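Local coordinates for protein glycosyl hydrolase, family 38 (Enterococcus faecalis, PDB 5KBP) that probably hydrolyses alpha-mannosidic linkages in carbohydrates as a metal-binding glycoside hydrolase of family 38, at residues A[17-20]-A[24-27]; A[26-31]-A[233-238]; A[35-40]-A[62-67]; A[76-79]-A[83-86]. All coordinates share one frame; numbering follows the deposited sequence.

Contact 1 of 4, residues A[17-20]-A[24-27]; sequences WDRE and PYEE
Y25 lays one corner of its ring under the guanidinium of R19. Its CE1 lies 3.6 Å below the guanidinium plane of R19, beneath the centre of the group, with the two planes inclined at 41°. The aliphatic part of R19 joins in: CG meets CE1 of Y25 at the ring edge, in plane, at 3.7 Å. With CG anti to the backbone N (chi1 -164°) and the chain extended as far as NE, R19 runs past the ring edge, and its guanidinium turns one face to CE1 and OH of Y25. The phenol OH of Y25 is 3.2 Å from NH2 of R19, but over the guanidinium face and at a poor angle, so this is no hydrogen bond; the polar end of R19 is used instead by D63, which forms a salt bridge with NE. E20 comes in at the root of the tyrosine, where its OE2 touches CB of Y25 at 3.4 Å. The other oxygen, OE1, is taken by R371 and S355. Across the bend into helix 25-45, then, Y25 offers its CB and one ring edge to two charged side chains whose charges are answered by D63 and R371; van der Waals contact holds the pairs.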
loop_
_atom_site.group_PDB
_atom_site.type_symbol
_atom_site.label_atom_id
_atom_site.label_comp_id
_atom_site.label_asym_id
_atom_site.label_seq_id
_atom_site.Cartn_x
_atom_site.Cartn_y
_atom_site.Cartn_z
ATOM N N TRP A 17 14.127 3.582 16.982
ATOM C CA TRP A 17 13.889 3.018 15.658
ATOM C C TRP A 17 12.661 3.667 15.023
ATOM O O TRP A 17 11.527 3.236 15.241
ATOM C CB TRP A 17 13.727 1.512 15.729
ATOM C CG TRP A 17 13.870 0.894 14.393
ATOM C CD1 TRP A 17 12.868 0.565 13.528
ATOM C CD2 TRP A 17 15.096 0.562 13.735
ATOM N NE1 TRP A 17 13.395 0.031 12.378
ATOM C CE2 TRP A 17 14.762 0.020 12.481
ATOM C CE3 TRP A 17 16.446 0.664 14.091
ATOM C CZ2 TRP A 17 15.727 -0.417 11.579
ATOM C CZ3 TRP A 17 17.402 0.226 13.193
ATOM C CH2 TRP A 17 17.037 -0.308 11.953
ATOM N N ASP A 18 12.901 4.701 14.222
ATOM C CA ASP A 18 11.851 5.240 13.370
ATOM C C ASP A 18 11.467 4.195 12.331
ATOM O O ASP A 18 12.300 3.781 11.518
ATOM C CB ASP A 18 12.325 6.529 12.698
ATOM C CG ASP A 18 12.763 7.579 13.700
ATOM O OD1 ASP A 18 11.884 8.249 14.278
ATOM O OD2 ASP A 18 13.984 7.737 13.907
ATOM N N ARG A 19 10.204 3.763 12.371
ATOM C CA ARG A 19 9.772 2.637 11.547
ATOM C C ARG A 19 9.934 2.939 10.061
ATOM O O ARG A 19 10.286 2.052 9.272
ATOM C CB ARG A 19 8.322 2.286 11.877
ATOM C CG ARG A 19 7.868 0.928 11.377
ATOM C CD ARG A 19 6.591 0.502 12.086
ATOM N NE ARG A 19 6.103 -0.792 11.617
ATOM C CZ ARG A 19 5.226 -0.945 10.631
ATOM N NH1 ARG A 19 4.737 0.116 10.004
ATOM N NH2 ARG A 19 4.836 -2.160 10.273
ATOM N N GLU A 20 9.686 4.183 9.662
ATOM C CA GLU A 20 9.876 4.608 8.282
ATOM C C GLU A 20 10.176 6.098 8.279
ATOM O O GLU A 20 9.489 6.870 8.954
ATOM C CB GLU A 20 8.640 4.298 7.431
ATOM C CG GLU A 20 7.321 4.573 8.133
ATOM C CD GLU A 20 6.131 4.017 7.375
ATOM O OE1 GLU A 20 4.984 4.364 7.726
ATOM O OE2 GLU A 20 6.343 3.232 6.428
ATOM N N PRO A 24 12.652 4.061 2.109
ATOM C CA PRO A 24 11.402 3.299 2.018
ATOM C C PRO A 24 11.285 2.344 3.196
ATOM O O PRO A 24 12.286 1.946 3.800
ATOM C CB PRO A 24 11.537 2.550 0.689
ATOM C CG PRO A 24 12.474 3.388 -0.117
ATOM C CD PRO A 24 13.449 3.962 0.874
ATOM N N TYR A 25 10.041 1.983 3.524
ATOM C CA TYR A 25 9.773 1.238 4.753
ATOM C C TYR A 25 10.607 -0.034 4.843
ATOM O O TYR A 25 11.224 -0.315 5.876
ATOM C CB TYR A 25 8.288 0.894 4.856
ATOM C CG TYR A 25 8.027 -0.196 5.873
ATOM C CD1 TYR A 25 8.144 0.059 7.231
ATOM C CD2 TYR A 25 7.687 -1.483 5.473
ATOM C CE1 TYR A 25 7.921 -0.932 8.168
ATOM C CE2 TYR A 25 7.461 -2.484 6.405
ATOM C CZ TYR A 25 7.580 -2.202 7.751
ATOM O OH TYR A 25 7.356 -3.189 8.686
ATOM N N GLU A 26 10.639 -0.818 3.763
ATOM C CA GLU A 26 11.311 -2.110 3.821
ATOM C C GLU A 26 12.822 -1.965 3.953
ATOM O O GLU A 26 13.482 -2.871 4.471
ATOM C CB GLU A 26 10.958 -2.944 2.591
ATOM C CG GLU A 26 9.511 -3.418 2.553
ATOM C CD GLU A 26 9.172 -4.417 3.653
ATOM O OE1 GLU A 26 7.969 -4.673 3.866
ATOM O OE2 GLU A 26 10.100 -4.950 4.299
ATOM N N GLU A 27 13.385 -0.845 3.494
ATOM C CA GLU A 27 14.809 -0.605 3.711
ATOM C C GLU A 27 15.116 -0.468 5.198
ATOM O O GLU A 27 16.096 -1.038 5.691
ATOM C CB GLU A 27 15.258 0.639 2.944
ATOM C CG GLU A 27 15.188 0.503 1.425
ATOM C CD GLU A 27 16.345 -0.294 0.851
ATOM O OE1 GLU A 27 17.348 -0.484 1.569
ATOM O OE2 GLU A 27 16.253 -0.728 -0.317
#

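Contact 2 of 4, residues A[26-31]-A[233-238]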
loop_
_atom_site.group_PDB
_atom_site.type_symbol
_atom_site.label_atom_id
_atom_site.label_comp_id
_atom_site.label_asym_id
_atom_site.label_seq_id
_atom_site.Cartn_x
_atom_site.Cartn_y
_atom_site.Cartn_z
ATOM N N GLU A 26 10.639 -0.818 3.763
ATOM C CA GLU A 26 11.311 -2.110 3.821
ATOM C C GLU A 26 12.822 -1.965 3.953
ATOM O O GLU A 26 13.482 -2.871 4.471
ATOM C CB GLU A 26 10.958 -2.944 2.591
ATOM C CG GLU A 26 9.511 -3.418 2.553
ATOM C CD GLU A 26 9.172 -4.417 3.653
ATOM O OE1 GLU A 26 7.969 -4.673 3.866
ATOM O OE2 GLU A 26 10.100 -4.950 4.299
ATOM N N GLU A 27 13.385 -0.845 3.494
ATOM C CA GLU A 27 14.809 -0.605 3.711
ATOM C C GLU A 27 15.116 -0.468 5.198
ATOM O O GLU A 27 16.096 -1.038 5.691
ATOM C CB GLU A 27 15.258 0.639 2.944
ATOM C CG GLU A 27 15.188 0.503 1.425
ATOM C CD GLU A 27 16.345 -0.294 0.851
ATOM O OE1 GLU A 27 17.348 -0.484 1.569
ATOM O OE2 GLU A 27 16.253 -0.728 -0.317
ATOM N N HIS A 28 14.283 0.278 5.930
ATOM C CA HIS A 28 14.408 0.312 7.382
ATOM C C HIS A 28 14.061 -1.040 7.993
ATOM O O HIS A 28 14.695 -1.472 8.961
ATOM C CB HIS A 28 13.506 1.397 7.972
ATOM C CG HIS A 28 13.913 2.792 7.615
ATOM N ND1 HIS A 28 15.092 3.358 8.050
ATOM C CD2 HIS A 28 13.288 3.741 6.879
ATOM C CE1 HIS A 28 15.179 4.593 7.590
ATOM N NE2 HIS A 28 14.096 4.851 6.879
ATOM N N HIS A 29 13.055 -1.719 7.437
ATOM C CA HIS A 29 12.587 -2.973 8.018
ATOM C C HIS A 29 13.658 -4.053 7.954
ATOM O O HIS A 29 13.854 -4.799 8.921
ATOM C CB HIS A 29 11.319 -3.436 7.302
ATOM C CG HIS A 29 10.661 -4.618 7.942
ATOM N ND1 HIS A 29 9.769 -5.425 7.269
ATOM C CD2 HIS A 29 10.760 -5.127 9.193
ATOM C CE1 HIS A 29 9.349 -6.382 8.077
ATOM N NE2 HIS A 29 9.935 -6.225 9.250
ATOM N N MET A 30 14.360 -4.157 6.823
ATOM C CA MET A 30 15.414 -5.159 6.706
ATOM C C MET A 30 16.585 -4.853 7.629
ATOM O O MET A 30 17.305 -5.772 8.039
ATOM C CB MET A 30 15.887 -5.261 5.256
ATOM C CG MET A 30 14.840 -5.795 4.290
ATOM S SD MET A 30 14.224 -7.433 4.725
ATOM C CE MET A 30 12.642 -7.027 5.465
ATOM N N ARG A 31 16.792 -3.580 7.964
ATOM C CA ARG A 31 17.808 -3.228 8.948
ATOM C C ARG A 31 17.329 -3.482 10.371
ATOM O O ARG A 31 18.154 -3.680 11.269
ATOM C CB ARG A 31 18.224 -1.769 8.772
ATOM C CG ARG A 31 19.116 -1.543 7.562
ATOM C CD ARG A 31 19.334 -0.071 7.265
ATOM N NE ARG A 31 20.274 0.110 6.164
ATOM C CZ ARG A 31 19.933 0.112 4.879
ATOM N NH1 ARG A 31 18.666 -0.059 4.523
ATOM N NH2 ARG A 31 20.860 0.284 3.944
ATOM N N VAL A 233 21.039 5.507 19.640
ATOM C CA VAL A 233 20.605 6.673 18.876
ATOM C C VAL A 233 19.720 6.188 17.726
ATOM O O VAL A 233 19.385 5.001 17.653
ATOM C CB VAL A 233 21.817 7.494 18.383
ATOM C CG1 VAL A 233 22.527 6.791 17.240
ATOM C CG2 VAL A 233 21.423 8.930 18.014
ATOM N N ASP A 234 19.328 7.100 16.836
ATOM C CA ASP A 234 18.420 6.771 15.743
ATOM C C ASP A 234 19.021 5.709 14.830
ATOM O O ASP A 234 20.067 5.929 14.211
ATOM C CB ASP A 234 18.096 8.034 14.945
ATOM C CG ASP A 234 17.446 9.110 15.794
ATOM O OD1 ASP A 234 18.181 9.859 16.472
ATOM O OD2 ASP A 234 16.201 9.210 15.780
ATOM N N HIS A 235 18.347 4.559 14.746
ATOM C CA HIS A 235 18.750 3.458 13.868
ATOM C C HIS A 235 20.171 2.991 14.175
ATOM O O HIS A 235 20.938 2.635 13.277
ATOM C CB HIS A 235 18.612 3.847 12.394
ATOM C CG HIS A 235 17.213 4.193 11.986
ATOM N ND1 HIS A 235 16.919 5.263 11.170
ATOM C CD2 HIS A 235 16.029 3.603 12.276
ATOM C CE1 HIS A 235 15.612 5.323 10.979
ATOM N NE2 HIS A 235 15.049 4.326 11.638
ATOM N N GLN A 236 20.523 2.987 15.449
ATOM C CA GLN A 236 21.870 2.599 15.846
ATOM C C GLN A 236 21.950 1.090 16.029
ATOM O O GLN A 236 21.136 0.520 16.767
ATOM C CB GLN A 236 22.274 3.288 17.140
ATOM C CG GLN A 236 23.686 2.971 17.610
ATOM C CD GLN A 236 24.757 3.650 16.775
ATOM O OE1 GLN A 236 24.459 4.463 15.899
ATOM N NE2 GLN A 236 26.014 3.322 17.049
ATOM N N PRO A 237 22.895 0.415 15.379
ATOM C CA PRO A 237 23.135 -0.995 15.699
ATOM C C PRO A 237 23.580 -1.137 17.145
ATOM O O PRO A 237 24.233 -0.254 17.706
ATOM C CB PRO A 237 24.249 -1.399 14.726
ATOM C CG PRO A 237 24.194 -0.382 13.629
ATOM C CD PRO A 237 23.751 0.891 14.280
ATOM N N VAL A 238 23.205 -2.259 17.759
ATOM C CA VAL A 238 23.549 -2.483 19.156
ATOM C C VAL A 238 25.060 -2.639 19.282
ATOM O O VAL A 238 25.701 -3.333 18.481
ATOM C CB VAL A 238 22.796 -3.702 19.712
ATOM C CG1 VAL A 238 23.134 -4.967 18.927
ATOM C CG2 VAL A 238 23.087 -3.877 21.196
#
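H28 slides the ND1-CE1 side of its imidazole over one face of the H235 ring. The planes are 26° from parallel, but the centroids of the H28 and H235 rings stand 4.7 Å apart, so the rings barely overlap. The touching is done by a few atoms: CE1 of H28 meets CE1 of H235 at 3.5 Å, and ND1 of H28 sits over the H235 face, 3.7 Å from NE2 of H235. H28 reaches out from helix 25-45 with CG anti to its carbonyl carbon (chi1 -67°), while H235 rises from the type II turn V233-Q236, in the loop after strand 226-231. H235 holds the third place of that turn, with a positive phi of 58°, and its CB points toward the helix. The turn is closed by Q236 N bonding to O of V233 at 3.2 Å.

The contact thus joins the first long helix of the family 38 N-terminal domain to a distant loop, and the second subunit packs on both segments, F381 on M30 and F481 on V233. NE2 of H235 gives a hydrogen bond to the backbone O of D18, and NE2 of H28 receives one from the backbone N of L23; W17 meets H235, and Y22 meets H28, edge-to-face. Along the helix, NH1 of R31 makes a salt bridge with OE1 of E27 at 3.3 Å.

Because L23 N needs an acceptor, the proton of a neutral H28 would probably sit on ND1, beside the H235 face. The two histidines meet by dispersion between slid rings with no bond between them, and each is steadied by its NE2 bond to a main-chain group.

Contact 3 of 4, residues A[35-40]-A[62-67]; sequences LVDNVL and DDYLQV
Helices 25-45 and 59-65 come together with the CA atoms of V36 and Y64 7.4 Å apart, and Y64 alone bridges to three residues of the longer helix. V36 covers one face of its ring: CG1 of V36 stands 3.4 Å from the centroid of the Y64 ring and only 5° off the normal, a CH-pi contact that is nearly vertical. The torsion, anti to the backbone N (chi1 177°), sets this methyl over the ring; CB of V36 is itself 3.5 Å from CD1 of Y64. The phenol end is held from another direction. OH of Y64 donates to OD1 of D37, which lies at the ring edge in plane, with the carboxylate turned 77° from the ring. The 2.4 Å between OH of Y64 and OD1 of D37 is very short, and its exact value is doubtful. R68 also forms a salt bridge with OD1, so this oxygen serves two partners. L40 and Y64 extend toward each other from opposite directions, CD1 of L40 reaching 4.1 Å from CE2 of Y64. V75 of helix 72-80 packs against both. This is helix-to-helix packing in the family 38 N-terminal alpha/beta domain, with an aromatic ring wedged between the helices.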
loop_
_atom_site.group_PDB
_atom_site.type_symbol
_atom_site.label_atom_id
_atom_site.label_comp_id
_atom_site.label_asym_id
_atom_site.label_seq_id
_atom_site.Cartn_x
_atom_site.Cartn_y
_atom_site.Cartn_z
ATOM N N LEU A 35 19.265 -5.665 13.415
ATOM C CA LEU A 35 19.414 -5.176 14.782
ATOM C C LEU A 35 18.945 -6.215 15.793
ATOM O O LEU A 35 19.671 -6.550 16.737
ATOM C CB LEU A 35 18.641 -3.869 14.958
ATOM C CG LEU A 35 18.542 -3.345 16.392
ATOM C CD1 LEU A 35 19.909 -2.952 16.921
ATOM C CD2 LEU A 35 17.578 -2.175 16.474
ATOM N N VAL A 36 17.730 -6.738 15.610
ATOM C CA VAL A 36 17.187 -7.701 16.566
ATOM C C VAL A 36 17.979 -9.003 16.537
ATOM O O VAL A 36 18.153 -9.651 17.577
ATOM C CB VAL A 36 15.690 -7.934 16.289
ATOM C CG1 VAL A 36 15.121 -8.988 17.233
ATOM C CG2 VAL A 36 14.921 -6.627 16.423
ATOM N N ASP A 37 18.477 -9.407 15.365
ATOM C CA ASP A 37 19.340 -10.584 15.302
ATOM C C ASP A 37 20.573 -10.406 16.178
ATOM O O ASP A 37 20.986 -11.338 16.879
ATOM C CB ASP A 37 19.755 -10.869 13.859
ATOM C CG ASP A 37 18.643 -11.488 13.038
ATOM O OD1 ASP A 37 17.675 -12.005 13.634
ATOM O OD2 ASP A 37 18.744 -11.467 11.794
ATOM N N ASN A 38 21.171 -9.214 16.155
ATOM C CA ASN A 38 22.369 -8.961 16.945
ATOM C C ASN A 38 22.057 -8.786 18.427
ATOM O O ASN A 38 22.877 -9.156 19.273
ATOM C CB ASN A 38 23.101 -7.730 16.409
ATOM C CG ASN A 38 23.725 -7.972 15.046
ATOM O OD1 ASN A 38 24.167 -9.080 14.743
ATOM N ND2 ASN A 38 23.761 -6.935 14.217
ATOM N N VAL A 39 20.892 -8.225 18.761
ATOM C CA VAL A 39 20.518 -8.092 20.166
ATOM C C VAL A 39 20.281 -9.463 20.785
ATOM O O VAL A 39 20.754 -9.751 21.892
ATOM C CB VAL A 39 19.286 -7.181 20.311
ATOM C CG1 VAL A 39 18.769 -7.213 21.742
ATOM C CG2 VAL A 39 19.633 -5.761 19.905
ATOM N N LEU A 40 19.547 -10.331 20.083
ATOM C CA LEU A 40 19.362 -11.699 20.558
ATOM C C LEU A 40 20.688 -12.441 20.649
ATOM O O LEU A 40 20.861 -13.297 21.524
ATOM C CB LEU A 40 18.394 -12.447 19.643
ATOM C CG LEU A 40 16.964 -11.907 19.583
ATOM C CD1 LEU A 40 16.102 -12.741 18.646
ATOM C CD2 LEU A 40 16.358 -11.860 20.974
ATOM N N ASP A 62 6.549 -7.605 16.433
ATOM C CA ASP A 62 5.713 -8.074 15.332
ATOM C C ASP A 62 6.430 -7.940 13.994
ATOM O O ASP A 62 6.387 -8.859 13.167
ATOM C CB ASP A 62 4.393 -7.302 15.310
ATOM C CG ASP A 62 3.569 -7.523 16.562
ATOM O OD1 ASP A 62 3.731 -8.584 17.199
ATOM O OD2 ASP A 62 2.758 -6.638 16.907
ATOM N N ASP A 63 7.092 -6.802 13.765
ATOM C CA ASP A 63 7.783 -6.590 12.499
ATOM C C ASP A 63 8.941 -7.561 12.317
ATOM O O ASP A 63 9.281 -7.911 11.182
ATOM C CB ASP A 63 8.285 -5.149 12.407
ATOM C CG ASP A 63 7.155 -4.136 12.403
ATOM O OD1 ASP A 63 6.034 -4.498 11.991
ATOM O OD2 ASP A 63 7.392 -2.977 12.804
ATOM N N TYR A 64 9.554 -8.005 13.416
ATOM C CA TYR A 64 10.667 -8.942 13.321
ATOM C C TYR A 64 10.185 -10.356 13.023
ATOM O O TYR A 64 10.800 -11.069 12.223
ATOM C CB TYR A 64 11.479 -8.917 14.618
ATOM C CG TYR A 64 12.616 -9.917 14.666
ATOM C CD1 TYR A 64 13.791 -9.700 13.956
ATOM C CD2 TYR A 64 12.521 -11.071 15.433
ATOM C CE1 TYR A 64 14.836 -10.608 14.005
ATOM C CE2 TYR A 64 13.560 -11.986 15.486
ATOM C CZ TYR A 64 14.715 -11.749 14.770
ATOM O OH TYR A 64 15.752 -12.654 14.820
ATOM N N LEU A 65 9.083 -10.774 13.648
ATOM C CA LEU A 65 8.611 -12.143 13.501
ATOM C C LEU A 65 7.872 -12.387 12.194
ATOM O O LEU A 65 7.723 -13.545 11.792
ATOM C CB LEU A 65 7.711 -12.520 14.679
ATOM C CG LEU A 65 8.437 -12.681 16.012
ATOM C CD1 LEU A 65 7.500 -13.268 17.045
ATOM C CD2 LEU A 65 9.669 -13.554 15.847
ATOM N N GLN A 66 7.404 -11.336 11.518
ATOM C CA GLN A 66 6.776 -11.553 10.221
ATOM C C GLN A 66 7.799 -11.883 9.142
ATOM O O GLN A 66 7.429 -12.443 8.104
ATOM C CB GLN A 66 5.938 -10.337 9.812
ATOM C CG GLN A 66 6.728 -9.108 9.403
ATOM C CD GLN A 66 5.873 -8.113 8.641
ATOM O OE1 GLN A 66 4.867 -8.481 8.034
ATOM N NE2 GLN A 66 6.266 -6.847 8.673
ATOM N N VAL A 67 9.070 -11.557 9.369
ATOM C CA VAL A 67 10.143 -11.971 8.466
ATOM C C VAL A 67 10.822 -13.244 8.955
ATOM O O VAL A 67 11.183 -14.106 8.151
ATOM C CB VAL A 67 11.162 -10.828 8.292
ATOM C CG1 VAL A 67 12.241 -11.230 7.298
ATOM C CG2 VAL A 67 10.467 -9.571 7.828
#

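Contact 4 of 4, residues A[76-79]-A[83-86]; sequences KKAV and KLKI. With SO4 (sulfate ion), chain E.
A beta-alpha-beta crossover ends here: strand 52-53 is followed by helices 59-65 and 72-80, and the chain then enters strand 84-85, which lies parallel to the first. Past the last turn of helix 72-80 the chain doubles back, and the start of the strand meets the helix at A78, whose carbonyl O takes two backbone bonds. K83 N approaches A78 O almost head-on, with a C=O...N angle of 173°, at 3.2 Å. L84 N reaches A78 O from well above the carbonyl plane, also at 3.2 Å. One helix carbonyl thus grips two successive amides and fixes the start of the strand against the helix end.

Aliphatic side chains make up the rest of the contact. CB of A78 touches CB of L84 at 4.0 Å. V79 divides its two methyls: CG2 of V79 rests on CB of L84 at 3.8 Å, while CG1, placed anti to the backbone N (chi1 176°), meets CD1 of I86 at 4.0 Å, the two side chains crossing at about a right angle. W117 of helix 100-117 packs on V79 and I86, and L61 of helix 59-65 on L84 and I86, so the patch is buried. K83 keeps its charge away from it, its NZ bonding to the carbonyls of F49 and N50.

K76 turns from the strand altogether, its chain extended beyond CG toward a sulfate ion, probably from the crystallisation liquor, that K72 and K72 of the second subunit also bind. NZ of K76 donates to O3 of the sulfate at 3.2 Å and, weakly, to its O4 at 3.5 Å.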
loop_
_atom_site.group_PDB
_atom_site.type_symbol
_atom_site.label_atom_id
_atom_site.label_comp_id
_atom_site.label_asym_id
_atom_site.label_seq_id
_atom_site.Cartn_x
_atom_site.Cartn_y
_atom_site.Cartn_z
ATOM N N LYS A 76 10.549 -15.018 22.736
ATOM C CA LYS A 76 9.860 -15.315 23.988
ATOM C C LYS A 76 10.849 -15.463 25.136
ATOM O O LYS A 76 10.690 -14.842 26.192
ATOM C CB LYS A 76 9.028 -16.588 23.838
ATOM C CG LYS A 76 7.638 -16.386 23.263
ATOM C CD LYS A 76 6.962 -17.729 23.032
ATOM C CE LYS A 76 5.455 -17.578 22.915
ATOM N NZ LYS A 76 4.796 -18.871 22.576
ATOM N N LYS A 77 11.888 -16.279 24.939
ATOM C CA LYS A 77 12.864 -16.506 25.999
ATOM C C LYS A 77 13.644 -15.240 26.335
ATOM O O LYS A 77 14.037 -15.046 27.491
ATOM C CB LYS A 77 13.819 -17.632 25.603
ATOM C CG LYS A 77 13.186 -19.014 25.639
ATOM C CD LYS A 77 14.174 -20.103 25.248
ATOM C CE LYS A 77 14.434 -20.112 23.749
ATOM N NZ LYS A 77 15.281 -21.268 23.340
ATOM N N ALA A 78 13.879 -14.371 25.349
ATOM C CA ALA A 78 14.585 -13.125 25.629
ATOM C C ALA A 78 13.741 -12.193 26.489
ATOM O O ALA A 78 14.258 -11.555 27.414
ATOM C CB ALA A 78 14.983 -12.438 24.322
ATOM N N VAL A 79 12.439 -12.103 26.205
ATOM C CA VAL A 79 11.562 -11.253 27.005
ATOM C C VAL A 79 11.315 -11.876 28.375
ATOM O O VAL A 79 11.294 -11.176 29.396
ATOM C CB VAL A 79 10.244 -10.992 26.252
ATOM C CG1 VAL A 79 9.283 -10.197 27.119
ATOM C CG2 VAL A 79 10.518 -10.255 24.954
ATOM N N LYS A 83 15.618 -9.600 29.590
ATOM C CA LYS A 83 16.716 -9.019 28.831
ATOM C C LYS A 83 16.261 -8.283 27.579
ATOM O O LYS A 83 17.045 -7.512 27.016
ATOM C CB LYS A 83 17.729 -10.105 28.448
ATOM C CG LYS A 83 18.411 -10.743 29.646
ATOM C CD LYS A 83 19.650 -11.522 29.240
ATOM C CE LYS A 83 20.471 -11.908 30.459
ATOM N NZ LYS A 83 20.888 -10.705 31.231
ATOM N N LEU A 84 15.027 -8.497 27.133
ATOM C CA LEU A 84 14.427 -7.711 26.062
ATOM C C LEU A 84 13.281 -6.915 26.675
ATOM O O LEU A 84 12.216 -7.472 26.966
ATOM C CB LEU A 84 13.949 -8.601 24.916
ATOM C CG LEU A 84 13.747 -7.893 23.573
ATOM C CD1 LEU A 84 15.004 -7.135 23.186
ATOM C CD2 LEU A 84 13.368 -8.890 22.490
ATOM N N LYS A 85 13.508 -5.621 26.886
ATOM C CA LYS A 85 12.541 -4.751 27.541
ATOM C C LYS A 85 11.591 -4.176 26.496
ATOM O O LYS A 85 12.026 -3.477 25.575
ATOM C CB LYS A 85 13.263 -3.634 28.295
ATOM C CG LYS A 85 14.282 -4.120 29.319
ATOM C CD LYS A 85 13.607 -4.794 30.504
ATOM C CE LYS A 85 14.593 -5.025 31.639
ATOM N NZ LYS A 85 13.943 -5.639 32.831
ATOM N N ILE A 86 10.297 -4.463 26.645
ATOM C CA ILE A 86 9.302 -4.138 25.633
ATOM C C ILE A 86 8.237 -3.225 26.229
ATOM O O ILE A 86 8.037 -3.162 27.446
ATOM C CB ILE A 86 8.651 -5.405 25.046
ATOM C CG1 ILE A 86 7.867 -6.147 26.130
ATOM C CG2 ILE A 86 9.709 -6.313 24.440
ATOM C CD1 ILE A 86 7.019 -7.282 25.608
HETATM S S SO4 E . 2.698 -19.721 19.365
HETATM O O1 SO4 E . 2.427 -20.891 18.534
HETATM O O2 SO4 E . 2.152 -18.531 18.721
HETATM O O3 SO4 E . 4.140 -19.568 19.531
HETATM O O4 SO4 E . 2.074 -19.896 20.672
#

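Overall arrangement
Helix 25-45 is the common element: contacts 1, 2 and 3 follow it from its start onward, and contact 4 reaches it through L40 against A78 and V39 against L84. Contacts 1, 3 and 4 are buried, whereas contact 2 is only partly so. Contacts 1 and 2 join through D18 O and H235 NE2; D63 ties contact 3 to both, by its carboxylate to R19 and by its carbonyl to H29. These three also lie against the second subunit. Chemistry shifts along the way, from charged and aromatic groups in contacts 1 and 2, through the mixed tyrosine site of contact 3, to aliphatic packing and backbone bonds in contact 4.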